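Side-chain contacts in nucleoporin nup120 (Schizosaccharomyces pombe, PDB 4GQ2), which serves as a structural component of the nuclear pore complex, whose nucleoporins can also act as docking partners for transiently associated transport factors: residues A[21-26]-A[145-150]; A[762-767]-A[821-826]; A[440-445]-A[453-458]; A[426-431]-A[465-470]. All blocks are in the same frame, centred on the assembly; numbering follows the deposited sequence.

Contact 1: A[21-26]-A[145-150]; sequences GTLALW and KTWFQL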
# COMPACT_ATOMS: atom_id res chain seq x y z
N GLY A 21 -13.31 15.09 -0.49
CA GLY A 21 -14.03 15.63 -1.64
C GLY A 21 -13.57 17.00 -2.12
O GLY A 21 -12.51 17.50 -1.73
N THR A 22 -14.39 17.59 -2.98
CA THR A 22 -14.08 18.84 -3.65
C THR A 22 -15.25 19.80 -3.48
O THR A 22 -16.40 19.43 -3.73
CB THR A 22 -13.87 18.59 -5.16
OG1 THR A 22 -12.87 17.58 -5.36
CG2 THR A 22 -13.47 19.86 -5.88
N LEU A 23 -14.97 21.02 -3.03
CA LEU A 23 -15.98 22.07 -3.09
C LEU A 23 -15.98 22.64 -4.50
O LEU A 23 -14.98 23.22 -4.94
CB LEU A 23 -15.74 23.17 -2.05
CG LEU A 23 -16.66 24.40 -2.10
CD1 LEU A 23 -18.15 24.08 -1.90
CD2 LEU A 23 -16.22 25.43 -1.08
N ALA A 24 -17.08 22.43 -5.20
CA ALA A 24 -17.23 22.93 -6.56
C ALA A 24 -17.94 24.28 -6.54
O ALA A 24 -19.01 24.41 -5.94
CB ALA A 24 -18.02 21.93 -7.39
N LEU A 25 -17.33 25.27 -7.17
CA LEU A 25 -17.91 26.61 -7.23
C LEU A 25 -18.00 27.12 -8.67
O LEU A 25 -17.17 26.77 -9.51
CB LEU A 25 -17.08 27.58 -6.42
CG LEU A 25 -16.80 27.31 -4.95
CD1 LEU A 25 -16.04 28.50 -4.36
CD2 LEU A 25 -18.11 27.08 -4.20
N TRP A 26 -19.01 27.94 -8.92
CA TRP A 26 -19.19 28.63 -10.21
C TRP A 26 -19.22 30.11 -9.97
O TRP A 26 -20.00 30.59 -9.14
CB TRP A 26 -20.49 28.21 -10.88
CG TRP A 26 -20.43 26.85 -11.52
CD1 TRP A 26 -20.29 26.55 -12.87
CD2 TRP A 26 -20.50 25.54 -10.84
NE1 TRP A 26 -20.28 25.19 -13.07
CE2 TRP A 26 -20.40 24.53 -11.90
CE3 TRP A 26 -20.64 25.13 -9.52
CZ2 TRP A 26 -20.43 23.17 -11.63
CZ3 TRP A 26 -20.68 23.75 -9.26
CH2 TRP A 26 -20.58 22.80 -10.29
N LYS A 145 -11.02 29.57 4.64
CA LYS A 145 -10.32 28.38 5.14
C LYS A 145 -11.29 27.21 5.36
O LYS A 145 -10.91 26.05 5.21
CB LYS A 145 -9.57 28.69 6.43
CG LYS A 145 -8.33 29.55 6.22
CD LYS A 145 -7.56 29.76 7.52
CE LYS A 145 -6.32 30.60 7.26
NZ LYS A 145 -5.48 30.74 8.48
N THR A 146 -12.53 27.54 5.71
CA THR A 146 -13.61 26.57 5.90
C THR A 146 -13.79 25.63 4.70
O THR A 146 -14.13 24.46 4.87
CB THR A 146 -14.95 27.30 6.16
OG1 THR A 146 -14.88 27.96 7.43
CG2 THR A 146 -16.13 26.34 6.18
N TRP A 147 -13.56 26.16 3.50
CA TRP A 147 -13.79 25.41 2.26
C TRP A 147 -12.94 24.18 2.19
O TRP A 147 -13.32 23.18 1.59
CB TRP A 147 -13.49 26.27 1.04
CG TRP A 147 -14.36 27.48 0.87
CD1 TRP A 147 -15.47 27.87 1.62
CD2 TRP A 147 -14.24 28.50 -0.18
NE1 TRP A 147 -16.00 29.03 1.15
CE2 TRP A 147 -15.32 29.46 0.07
CE3 TRP A 147 -13.38 28.71 -1.24
CZ2 TRP A 147 -15.50 30.58 -0.74
CZ3 TRP A 147 -13.57 29.84 -2.05
CH2 TRP A 147 -14.61 30.75 -1.80
N PHE A 148 -11.76 24.27 2.80
CA PHE A 148 -10.82 23.18 2.79
C PHE A 148 -11.11 22.18 3.91
O PHE A 148 -10.65 21.04 3.85
CB PHE A 148 -9.39 23.72 2.92
CG PHE A 148 -9.00 24.63 1.79
CD1 PHE A 148 -8.47 24.11 0.62
CD2 PHE A 148 -9.17 26.01 1.90
CE1 PHE A 148 -8.11 24.95 -0.43
CE2 PHE A 148 -8.82 26.85 0.85
CZ PHE A 148 -8.29 26.31 -0.31
N GLN A 149 -11.90 22.60 4.90
CA GLN A 149 -12.02 21.84 6.14
C GLN A 149 -13.34 21.11 6.32
O GLN A 149 -13.35 20.00 6.84
CB GLN A 149 -11.79 22.76 7.34
CG GLN A 149 -10.44 23.46 7.34
CD GLN A 149 -10.42 24.65 8.26
OE1 GLN A 149 -11.46 25.14 8.68
NE2 GLN A 149 -9.22 25.14 8.59
N LEU A 150 -14.43 21.72 5.89
CA LEU A 150 -15.76 21.19 6.18
C LEU A 150 -16.52 20.84 4.91
O LEU A 150 -16.46 21.59 3.94
CB LEU A 150 -16.58 22.20 7.00
CG LEU A 150 -16.01 22.71 8.34
CD1 LEU A 150 -16.84 23.88 8.85
CD2 LEU A 150 -15.92 21.60 9.39

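Contact 2: A[762-767]-A[821-826]; sequences EALASV and FLFKQY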
# COMPACT_ATOMS: atom_id res chain seq x y z
N GLU A 762 -5.14 14.28 14.69
CA GLU A 762 -6.33 14.11 13.87
C GLU A 762 -5.97 13.40 12.58
O GLU A 762 -6.79 12.71 11.98
CB GLU A 762 -6.89 15.50 13.56
CG GLU A 762 -8.35 15.56 13.12
CD GLU A 762 -8.83 17.00 13.02
OE1 GLU A 762 -8.62 17.76 13.99
OE2 GLU A 762 -9.41 17.36 11.97
N ALA A 763 -4.72 13.58 12.15
CA ALA A 763 -4.23 13.01 10.91
C ALA A 763 -4.27 11.49 10.96
O ALA A 763 -4.49 10.85 9.94
CB ALA A 763 -2.82 13.51 10.61
N LEU A 764 -4.11 10.92 12.15
CA LEU A 764 -4.09 9.46 12.34
C LEU A 764 -5.38 8.76 11.91
O LEU A 764 -5.36 7.59 11.53
CB LEU A 764 -3.76 9.11 13.79
CG LEU A 764 -2.28 9.20 14.18
CD1 LEU A 764 -2.10 9.02 15.68
CD2 LEU A 764 -1.42 8.21 13.41
N ALA A 765 -6.48 9.50 11.95
CA ALA A 765 -7.80 8.95 11.63
C ALA A 765 -8.29 9.29 10.22
O ALA A 765 -9.36 8.83 9.81
CB ALA A 765 -8.82 9.43 12.67
N SER A 766 -7.51 10.08 9.48
CA SER A 766 -7.95 10.59 8.16
C SER A 766 -6.99 10.18 7.04
O SER A 766 -7.30 10.30 5.85
CB SER A 766 -8.08 12.12 8.20
OG SER A 766 -8.82 12.54 9.34
N VAL A 767 -5.83 9.69 7.44
CA VAL A 767 -4.78 9.19 6.56
C VAL A 767 -5.25 7.99 5.72
O VAL A 767 -6.18 7.28 6.12
CB VAL A 767 -3.55 8.90 7.44
CG1 VAL A 767 -3.01 7.50 7.27
CG2 VAL A 767 -2.50 10.01 7.31
N PHE A 821 -4.44 -0.85 15.79
CA PHE A 821 -5.50 -1.53 16.51
C PHE A 821 -6.35 -0.52 17.27
O PHE A 821 -7.57 -0.48 17.10
CB PHE A 821 -4.95 -2.60 17.45
CG PHE A 821 -6.01 -3.45 18.08
CD1 PHE A 821 -6.54 -4.54 17.39
CD2 PHE A 821 -6.52 -3.14 19.34
CE1 PHE A 821 -7.53 -5.32 17.95
CE2 PHE A 821 -7.52 -3.92 19.91
CZ PHE A 821 -8.02 -5.01 19.22
N LEU A 822 -5.70 0.32 18.08
CA LEU A 822 -6.38 1.41 18.79
C LEU A 822 -7.25 2.27 17.88
O LEU A 822 -8.26 2.82 18.32
CB LEU A 822 -5.35 2.30 19.51
CG LEU A 822 -4.99 2.12 20.99
CD1 LEU A 822 -5.64 0.92 21.67
CD2 LEU A 822 -3.47 2.08 21.14
N PHE A 823 -6.85 2.40 16.61
CA PHE A 823 -7.62 3.18 15.64
C PHE A 823 -8.54 2.30 14.81
O PHE A 823 -9.09 2.74 13.80
CB PHE A 823 -6.70 4.05 14.77
CG PHE A 823 -6.32 5.35 15.42
CD1 PHE A 823 -5.36 5.38 16.43
CD2 PHE A 823 -6.92 6.54 15.02
CE1 PHE A 823 -5.01 6.58 17.04
CE2 PHE A 823 -6.58 7.74 15.64
CZ PHE A 823 -5.62 7.76 16.65
N LYS A 824 -8.72 1.06 15.27
CA LYS A 824 -9.75 0.16 14.74
C LYS A 824 -9.48 -0.22 13.29
O LYS A 824 -10.40 -0.53 12.53
CB LYS A 824 -11.16 0.76 14.93
CG LYS A 824 -11.43 1.19 16.37
CD LYS A 824 -12.88 1.59 16.60
CE LYS A 824 -13.15 1.74 18.09
NZ LYS A 824 -14.60 1.88 18.41
N GLN A 825 -8.20 -0.20 12.92
CA GLN A 825 -7.75 -0.65 11.62
C GLN A 825 -7.49 -2.15 11.65
O GLN A 825 -6.34 -2.62 11.46
CB GLN A 825 -6.51 0.14 11.17
CG GLN A 825 -6.78 1.61 10.89
CD GLN A 825 -7.77 1.82 9.76
OE1 GLN A 825 -7.80 1.05 8.80
NE2 GLN A 825 -8.60 2.85 9.87
N TYR A 826 -8.56 -2.90 11.88
CA TYR A 826 -8.48 -4.33 12.14
C TYR A 826 -7.98 -5.13 10.95
O TYR A 826 -7.20 -6.08 11.12
CB TYR A 826 -9.83 -4.86 12.64
CG TYR A 826 -10.30 -4.19 13.92
CD1 TYR A 826 -9.44 -4.05 15.01
CD2 TYR A 826 -11.61 -3.72 14.05
CE1 TYR A 826 -9.86 -3.43 16.18
CE2 TYR A 826 -12.04 -3.10 15.22
CZ TYR A 826 -11.16 -2.97 16.28
OH TYR A 826 -11.55 -2.37 17.45

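Contact 3: A[440-445]-A[453-458]; sequences ALLSFQ and KNKLDK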
# COMPACT_ATOMS: atom_id res chain seq x y z
N ALA A 440 -7.51 6.02 -18.90
CA ALA A 440 -7.05 4.78 -19.52
C ALA A 440 -8.11 3.68 -19.44
O ALA A 440 -8.32 2.94 -20.41
CB ALA A 440 -5.76 4.31 -18.86
N LEU A 441 -8.79 3.59 -18.30
CA LEU A 441 -9.86 2.62 -18.11
C LEU A 441 -11.01 2.79 -19.11
O LEU A 441 -11.58 1.80 -19.57
CB LEU A 441 -10.38 2.67 -16.66
CG LEU A 441 -11.32 1.55 -16.23
CD1 LEU A 441 -10.67 0.19 -16.44
CD2 LEU A 441 -11.73 1.73 -14.78
N LEU A 442 -11.35 4.05 -19.42
CA LEU A 442 -12.35 4.39 -20.44
C LEU A 442 -12.03 3.73 -21.79
O LEU A 442 -12.87 3.05 -22.38
CB LEU A 442 -12.40 5.90 -20.64
CG LEU A 442 -13.59 6.76 -20.20
CD1 LEU A 442 -13.85 6.70 -18.70
CD2 LEU A 442 -13.33 8.20 -20.63
N SER A 443 -10.80 3.94 -22.25
CA SER A 443 -10.30 3.41 -23.51
C SER A 443 -10.43 1.88 -23.60
O SER A 443 -10.62 1.33 -24.68
CB SER A 443 -8.85 3.85 -23.71
OG SER A 443 -8.23 3.17 -24.79
N PHE A 444 -10.32 1.21 -22.45
CA PHE A 444 -10.42 -0.25 -22.39
C PHE A 444 -11.87 -0.70 -22.24
O PHE A 444 -12.16 -1.80 -21.76
CB PHE A 444 -9.51 -0.82 -21.28
CG PHE A 444 -8.08 -1.05 -21.71
CD1 PHE A 444 -7.34 -0.03 -22.32
CD2 PHE A 444 -7.48 -2.29 -21.52
CE1 PHE A 444 -6.03 -0.25 -22.73
CE2 PHE A 444 -6.16 -2.51 -21.92
CZ PHE A 444 -5.44 -1.49 -22.53
N GLN A 445 -12.78 0.19 -22.64
CA GLN A 445 -14.23 -0.06 -22.63
C GLN A 445 -14.84 0.70 -23.82
O GLN A 445 -14.25 0.72 -24.91
CB GLN A 445 -14.86 0.40 -21.31
CG GLN A 445 -14.29 -0.26 -20.05
CD GLN A 445 -14.97 0.18 -18.76
OE1 GLN A 445 -15.04 -0.59 -17.80
NE2 GLN A 445 -15.47 1.41 -18.73
N LYS A 453 -17.01 11.98 -21.70
CA LYS A 453 -16.80 12.94 -20.61
C LYS A 453 -17.69 12.65 -19.41
O LYS A 453 -17.29 12.87 -18.26
CB LYS A 453 -17.04 14.37 -21.09
CG LYS A 453 -16.03 14.88 -22.11
CD LYS A 453 -16.48 16.20 -22.73
CE LYS A 453 -16.09 17.41 -21.89
NZ LYS A 453 -14.66 17.78 -22.08
N ASN A 454 -18.90 12.16 -19.69
CA ASN A 454 -19.84 11.72 -18.67
C ASN A 454 -19.26 10.59 -17.83
O ASN A 454 -19.38 10.60 -16.60
CB ASN A 454 -21.16 11.27 -19.31
CG ASN A 454 -21.92 12.42 -19.95
OD1 ASN A 454 -22.15 13.45 -19.32
ND2 ASN A 454 -22.31 12.24 -21.21
N LYS A 455 -18.62 9.63 -18.50
CA LYS A 455 -18.10 8.43 -17.85
C LYS A 455 -16.89 8.70 -16.96
O LYS A 455 -16.69 8.02 -15.95
CB LYS A 455 -17.78 7.34 -18.88
CG LYS A 455 -17.87 5.92 -18.34
CD LYS A 455 -17.87 4.89 -19.46
CE LYS A 455 -19.21 4.81 -20.17
NZ LYS A 455 -19.16 3.89 -21.33
N LEU A 456 -16.09 9.70 -17.33
CA LEU A 456 -14.95 10.14 -16.52
C LEU A 456 -15.42 10.63 -15.16
O LEU A 456 -14.84 10.29 -14.12
CB LEU A 456 -14.16 11.25 -17.24
CG LEU A 456 -12.70 11.55 -16.88
CD1 LEU A 456 -12.12 12.49 -17.92
CD2 LEU A 456 -12.50 12.13 -15.48
N ASP A 457 -16.48 11.44 -15.16
CA ASP A 457 -17.06 11.99 -13.94
C ASP A 457 -17.67 10.90 -13.07
O ASP A 457 -17.69 11.02 -11.84
CB ASP A 457 -18.12 13.05 -14.27
CG ASP A 457 -17.51 14.33 -14.83
OD1 ASP A 457 -16.69 14.25 -15.78
OD2 ASP A 457 -17.85 15.42 -14.33
N LYS A 458 -18.16 9.84 -13.71
CA LYS A 458 -18.70 8.67 -13.02
C LYS A 458 -17.62 7.90 -12.26
O LYS A 458 -17.83 7.48 -11.12
CB LYS A 458 -19.43 7.75 -14.00
CG LYS A 458 -20.76 8.29 -14.49
CD LYS A 458 -21.25 7.56 -15.74
CE LYS A 458 -21.63 6.11 -15.45
NZ LYS A 458 -22.77 6.01 -14.50

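Contact 4: A[426-431]-A[465-470]; sequences HIFAHN and SELKNA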
# COMPACT_ATOMS: atom_id res chain seq x y z
N HIS A 426 1.80 -2.96 -9.26
CA HIS A 426 2.70 -2.09 -9.99
C HIS A 426 2.06 -0.82 -10.51
O HIS A 426 2.63 0.26 -10.40
CB HIS A 426 3.36 -2.85 -11.14
CG HIS A 426 4.18 -1.97 -12.05
ND1 HIS A 426 3.70 -1.48 -13.21
CD2 HIS A 426 5.47 -1.47 -11.92
CE1 HIS A 426 4.64 -0.71 -13.80
NE2 HIS A 426 5.72 -0.71 -13.01
N ILE A 427 0.86 -0.95 -11.07
CA ILE A 427 0.16 0.21 -11.62
C ILE A 427 -0.33 1.19 -10.54
O ILE A 427 -0.29 2.40 -10.74
CB ILE A 427 -1.02 -0.24 -12.51
CG1 ILE A 427 -0.48 -0.95 -13.75
CG2 ILE A 427 -1.91 0.94 -12.90
CD1 ILE A 427 -1.52 -1.72 -14.53
N PHE A 428 -0.78 0.66 -9.40
CA PHE A 428 -1.32 1.52 -8.34
C PHE A 428 -0.29 2.03 -7.33
O PHE A 428 -0.63 2.81 -6.44
CB PHE A 428 -2.51 0.84 -7.65
CG PHE A 428 -3.78 0.95 -8.44
CD1 PHE A 428 -4.10 -0.01 -9.40
CD2 PHE A 428 -4.63 2.04 -8.27
CE1 PHE A 428 -5.27 0.11 -10.15
CE2 PHE A 428 -5.79 2.16 -9.01
CZ PHE A 428 -6.11 1.19 -9.95
N ALA A 429 0.96 1.62 -7.49
CA ALA A 429 2.05 2.09 -6.64
C ALA A 429 3.11 2.78 -7.49
O ALA A 429 4.28 2.82 -7.13
CB ALA A 429 2.65 0.93 -5.85
N HIS A 430 2.69 3.35 -8.62
CA HIS A 430 3.64 3.89 -9.58
C HIS A 430 3.85 5.38 -9.50
O HIS A 430 4.71 5.92 -10.20
CB HIS A 430 3.25 3.48 -11.00
CG HIS A 430 4.42 3.44 -11.95
ND1 HIS A 430 4.57 4.32 -12.95
CD2 HIS A 430 5.52 2.58 -12.00
CE1 HIS A 430 5.70 4.05 -13.62
NE2 HIS A 430 6.28 2.98 -13.04
N ASN A 431 3.08 6.06 -8.65
CA ASN A 431 3.15 7.51 -8.49
C ASN A 431 2.58 8.30 -9.69
O ASN A 431 2.87 9.48 -9.86
CB ASN A 431 4.57 7.98 -8.15
CG ASN A 431 5.11 7.34 -6.88
OD1 ASN A 431 5.03 6.12 -6.70
ND2 ASN A 431 5.68 8.16 -6.00
N SER A 465 -10.60 1.43 -4.08
CA SER A 465 -10.74 -0.02 -4.15
C SER A 465 -11.66 -0.40 -5.29
O SER A 465 -11.39 -1.36 -6.01
CB SER A 465 -11.27 -0.59 -2.83
OG SER A 465 -10.26 -0.57 -1.84
N GLU A 466 -12.75 0.35 -5.46
CA GLU A 466 -13.66 0.15 -6.57
C GLU A 466 -12.93 0.37 -7.89
O GLU A 466 -13.17 -0.37 -8.85
CB GLU A 466 -14.89 1.05 -6.46
CG GLU A 466 -16.02 0.46 -5.61
CD GLU A 466 -17.02 1.49 -5.11
OE1 GLU A 466 -17.36 2.44 -5.85
OE2 GLU A 466 -17.49 1.35 -3.95
N LEU A 467 -12.04 1.36 -7.93
CA LEU A 467 -11.24 1.63 -9.13
C LEU A 467 -10.30 0.47 -9.46
O LEU A 467 -10.23 0.04 -10.61
CB LEU A 467 -10.45 2.94 -8.99
CG LEU A 467 -9.66 3.42 -10.21
CD1 LEU A 467 -10.57 3.63 -11.41
CD2 LEU A 467 -8.89 4.69 -9.89
N LYS A 468 -9.60 -0.01 -8.43
CA LYS A 468 -8.73 -1.19 -8.55
C LYS A 468 -9.48 -2.40 -9.08
O LYS A 468 -9.02 -3.06 -10.01
CB LYS A 468 -8.09 -1.53 -7.20
CG LYS A 468 -6.79 -0.81 -6.93
CD LYS A 468 -5.89 -1.62 -6.01
CE LYS A 468 -5.89 -1.06 -4.61
NZ LYS A 468 -5.29 0.30 -4.60
N ASN A 469 -10.64 -2.68 -8.48
CA ASN A 469 -11.51 -3.76 -8.92
C ASN A 469 -12.04 -3.60 -10.34
O ASN A 469 -12.20 -4.58 -11.07
CB ASN A 469 -12.67 -3.94 -7.93
CG ASN A 469 -12.19 -4.28 -6.53
OD1 ASN A 469 -11.10 -4.83 -6.34
ND2 ASN A 469 -13.00 -3.95 -5.54
N ALA A 470 -12.29 -2.35 -10.73
CA ALA A 470 -12.83 -2.04 -12.04
C ALA A 470 -11.75 -2.26 -13.10
O ALA A 470 -12.03 -2.79 -14.18
CB ALA A 470 -13.36 -0.62 -12.08

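Contact 1: A[21-26]-A[145-150]
L23 lays its CD2 methyl over the pyrrole half of the W147 indole, 3.7 Å from the centroid of the five-membered ring and 25° off its normal. The closest point of the overlap is CG of W147, 3.4 Å from L23 CD2, so the methyl sits near the root of the ring system and also brushes W147 CB at 3.6 Å. Two residues further along the same strand, L25 reaches the same face at its other end. Its CD1 methyl stands 3.9 Å from the centroid of the W147 six-membered ring, with W147 CZ3 the nearest carbon. One flat face thus takes two CH-pi contacts, each displaced from the middle of its ring. The alternation of the strand brings L23 and L25 out on one side, and L23 extends toward the indole because its CG is anti to the backbone N (chi1 174°). The L25 side chain meets the indole roughly at a right angle. A serine in place of W147 would probably leave both leucine methyls without the surface they rest on and open a gap between strand and helix. No hydrogen bond crosses the contact, and packing alone joins the two pieces. Strand 21-26 is an outer strand of a mixed sheet, running parallel to 101-106, to which L23 and L25 are hydrogen-bonded through K104. The short helix 146-149 belongs to the connection between strands 138-143 and 160-163 of the next sheet, consistent with packing between neighbouring blades of the beta-propeller; F148 touches V103, and W147 also meets L155.

Contact 2: A[762-767]-A[821-826]
L764 begins its contact with F823 at CB, which lies 3.6 Å from F823 CE2 and almost as close to CZ. Beyond the branch point, CD1 of L764 reaches back to the far end of the same ring, 3.9 Å from F823 CZ and 4.0 Å from CE1. The two side chains cross at about a right angle. A765 adds its CB methyl, 4.1 Å from F823 CE2, while the L764 carbonyl passes near F823 CD2. F823 comes just after helix 812-822, whose end K824, with positive phi, closes in a Schellman motif, K824 N bonding to F821 O at 2.7 Å. Here CG of F823 is anti to its carbonyl carbon (chi1 -83°), which carries the ring across to 762-767. An alanine in place of F823 would probably leave L764 CB and CD1 without their cover on this side and open a gap between loop and helix end. L764 also packs on F773 and L777 of helix 770-777, so the contact joins the loop before that helix to the end of helix 812-822, in the HEAT-repeat part. No hydrogen bond or charge pair links the segments: the contact is apolar, buried at L764, with A765 on the exposed side.

Contact 3: A[440-445]-A[453-458]
L442 and L456 stand closest in the backbone, their CA atoms 7.4 Å apart, where the last turn of helix 434-443 faces the first turns of helix 453-459. The first helix stops at S443: F444 leaves helical angles, and Q445 N bonds to L442 O at 2.9 Å as the chain turns away. The link to the second helix is only partly modelled; the two helices, close in sequence, pack side by side. The face between them is carried by L442, whose CD1 methyl reaches between two residues of the opposing helix. That methyl is 4.0 Å from K455 CB, 4.1 Å from K455 CG and 4.0 Å from the backbone N of L456. The lysine is met along its aliphatic part. With CG anti to the backbone N (chi1 -153°), K455 runs past L442 in the opposite direction, and a bend at chi3 (-76°) turns the outer part of the chain. L442 itself has a chi1 of -110°, away from the staggered positions, which suggests that its branch is fitted to its surroundings. Q445 adds a looser touch from the exposed end, its NE2 lying 4.3 Å from K455 CD, a carbon it can meet only by packing. The L456 side chain stands further off beside L442, and L50 of helix 46-55 touches both leucines. The same L50 meets K453, which E54 holds in a salt bridge. F459, one turn on, touches L442 and Q445, while L441 looks to helix 464-478, and A440 and F444 pack on helix 492-515.

Contact 4: A[426-431]-A[465-470]
The 2.9 Å bond from N469 N to S465 O belongs to the helical turn that presents L467 and K468 to the ring of F428. The same ribbon of bonds continues with A470 N to E466 O, also 2.9 Å, and no hydrogen bond crosses to 426-431. Instead the phenyl ring is held by carbon. CG of K468 sits over the middle of one face, 3.5 Å from the centroid of the F428 ring and only 3° off the normal, a nearly perpendicular CH-pi contact. All six ring carbons are therefore almost equally far from that methylene, with F428 CE1 and K468 CG 3.7 Å apart. The lysine backbone comes near as well, K468 CA being 3.8 Å from F428 CZ. Further out, the lysine chain bends at chi3 (-104°) and again at chi4 (-65°), curling back alongside the ring toward the root of the phenylalanine; NZ of K468 ends 4.1 Å from F428 CD2. L467 approaches differently, its CD2 methyl at the ring edge, 4.1 Å from F428 CE2. Helix 434-443 adjoins both segments, with I437 touching F428 and Q438 touching L467, and N469 packs on an apolar side chain of another protein chain. In this contact the lysine acts through its hydrocarbon stem: its methylene covers the aromatic face, a leucine methyl guards the edge, and the ammonium lies beyond the rim on the same side of the ring as that methylene. The packing between helices 419-428 and 464-478 is thus apolar in character despite a charged residue at its centre.

How the contacts relate
Contacts 3 and 4 form one helical unit: contact 3 is nested inside the loop closed by contact 4, their centres are about 15 Å apart, and L441 packs on L467 and A470. Contacts 1 and 2 touch neither this unit nor each other. Contact 1 is the buried one, between a strand and a short helix of the propeller; the other three are partly buried, contact 2 lying at a helix end and loop of the helical part. None has a hydrogen bond across it. Aromatic rings dominate contacts 1, 2 and 4, receiving leucine methyls, oblique carbons and a lysine methylene, whereas contact 3 rests on leucine, the lysine stem and a loose glutamine amide.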